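Local coordinates for protein beta-lactamase/D-alanine Carboxypeptidase (PDB 3RJU) that probably acts on peptide or beta-lactam substrates as a serine hydrolase of the beta-lactamase/D-alanine carboxypeptidase family, at residues P98-S101 with A102-I106. Residues are numbered along the deposited sequence; the frame is centred on the assembly and turned at random. Where two conformers were deposited one is given.
Sequences PSYS and AKQPI
Ser101 and Gln104 close a type I beta turn that reverses the chain in the loop between helices 64-77 and 108-113. Gln104 N donates to Ser101 O at 2.9 Å, with an angle of 156° at the hydrogen. The amide N lies well above the carbonyl plane. The two side chains also touch. With chi1 at 70°, between its backbone N and carbonyl carbon, Ser101 OG faces the aliphatic part of Gln104, 3.5 Å from CG. Tyr100 and Gln104 run side by side in the same direction. In the Gln104 conformer described, one of two, ring and amide planes stand 82° apart, and Gln104 NE2 approaches the Tyr100 ring obliquely, 4.2 Å from CD2. This amide placement is therefore less certain. Both side chains also rest on Pro152. Behind the turn the two arms are joined through water rather than by direct backbone pairing. One water accepts from Tyr100 N and donates to Gln104 O. Another accepts from Ile106 N and donates to Pro98 O. Beside these waters, Ser99 CB points at the other arm and packs 4.1 Å from Pro105 CA. Ile106 also bonds through its backbone to Leu87, which ties this end of the loop to the chain after helix 64-77. At the turn itself, a further water accepts from Lys103 N at 2.9 Å and is hydrogen-bonded to Ser101 OG.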
loop_
_atom_site.group_PDB
_atom_site.type_symbol
_atom_site.label_atom_id
_atom_site.label_comp_id
_atom_site.label_asym_id
_atom_site.label_seq_id
_atom_site.Cartn_x
_atom_site.Cartn_y
_atom_site.Cartn_z
ATOM N N PRO A 98 13.550 -19.096 -11.314
ATOM C CA PRO A 98 14.577 -19.688 -10.459
ATOM C C PRO A 98 14.087 -19.914 -9.030
ATOM O O PRO A 98 13.204 -19.218 -8.521
ATOM C CB PRO A 98 15.684 -18.637 -10.482
ATOM C CG PRO A 98 14.935 -17.349 -10.647
ATOM C CD PRO A 98 13.836 -17.685 -11.623
ATOM N N SER A 99 14.710 -20.882 -8.372
ATOM C CA SER A 99 14.381 -21.228 -7.004
ATOM C C SER A 99 15.660 -21.499 -6.249
ATOM O O SER A 99 16.660 -21.936 -6.834
ATOM C CB SER A 99 13.535 -22.493 -6.970
ATOM O OG SER A 99 14.215 -23.556 -7.611
ATOM N N TYR A 100 15.618 -21.274 -4.943
ATOM C CA TYR A 100 16.767 -21.521 -4.113
ATOM C C TYR A 100 17.194 -22.986 -4.231
ATOM O O TYR A 100 18.380 -23.282 -4.395
ATOM C CB TYR A 100 16.457 -21.182 -2.657
ATOM C CG TYR A 100 17.571 -21.650 -1.779
ATOM C CD1 TYR A 100 18.806 -20.995 -1.785
ATOM C CD2 TYR A 100 17.414 -22.764 -0.975
ATOM C CE1 TYR A 100 19.851 -21.434 -0.996
ATOM C CE2 TYR A 100 18.436 -23.211 -0.188
ATOM C CZ TYR A 100 19.658 -22.553 -0.203
ATOM O OH TYR A 100 20.678 -23.009 0.582
ATOM N N SER A 101 16.212 -23.889 -4.147
ATOM C CA SER A 101 16.411 -25.323 -4.408
ATOM C C SER A 101 15.101 -25.928 -4.931
ATOM O O SER A 101 14.030 -25.322 -4.816
ATOM C CB SER A 101 16.866 -26.066 -3.147
ATOM O OG SER A 101 15.817 -26.140 -2.196
ATOM N N ALA A 102 15.189 -27.127 -5.501
ATOM C CA ALA A 102 14.041 -27.721 -6.188
ATOM C C ALA A 102 12.764 -27.757 -5.333
ATOM O O ALA A 102 11.660 -27.445 -5.816
ATOM C CB ALA A 102 14.391 -29.127 -6.697
ATOM N N LYS A 103 12.917 -28.120 -4.065
ATOM C CA LYS A 103 11.772 -28.302 -3.192
ATOM C C LYS A 103 11.397 -27.039 -2.416
ATOM O O LYS A 103 10.483 -27.070 -1.594
ATOM C CB LYS A 103 12.019 -29.456 -2.207
ATOM C CG LYS A 103 12.401 -30.796 -2.866
ATOM C CD LYS A 103 11.310 -31.329 -3.779
ATOM C CE LYS A 103 11.735 -32.665 -4.408
ATOM N NZ LYS A 103 10.696 -33.266 -5.293
ATOM N N GLN A 104 12.118 -25.937 -2.658
ATOM C CA GLN A 104 11.840 -24.652 -1.978
ATOM C C GLN A 104 11.526 -23.535 -2.974
ATOM O O GLN A 104 12.245 -22.549 -3.062
ATOM C CB GLN A 104 13.011 -24.225 -1.066
ATOM C CG GLN A 104 13.329 -25.207 0.069
ATOM C CD GLN A 104 13.900 -24.537 1.323
ATOM O OE1 GLN A 104 13.248 -23.659 1.923
ATOM N NE2 GLN A 104 15.127 -24.962 1.739
ATOM N N PRO A 105 10.449 -23.691 -3.746
ATOM C CA PRO A 105 10.143 -22.640 -4.728
ATOM C C PRO A 105 9.634 -21.370 -4.073
ATOM O O PRO A 105 9.096 -21.434 -2.972
ATOM C CB PRO A 105 9.014 -23.261 -5.551
ATOM C CG PRO A 105 8.321 -24.186 -4.570
ATOM C CD PRO A 105 9.453 -24.781 -3.757
ATOM N N ILE A 106 9.776 -20.238 -4.752
ATOM C CA ILE A 106 9.097 -19.030 -4.323
ATOM C C ILE A 106 7.599 -19.213 -4.536
ATOM O O ILE A 106 7.179 -19.561 -5.633
ATOM C CB ILE A 106 9.584 -17.826 -5.138
ATOM C CG1 ILE A 106 11.040 -17.522 -4.782
ATOM C CG2 ILE A 106 8.708 -16.592 -4.902
ATOM C CD1 ILE A 106 11.736 -16.619 -5.772
HETATM O O HOH W 1 10.974 -20.343 -7.344
HETATM O O HOH W 2 11.474 -25.243 -7.431
HETATM O O HOH W 3 13.299 -20.176 -3.926
HETATM O O HOH W 4 15.340 -29.238 -2.920
#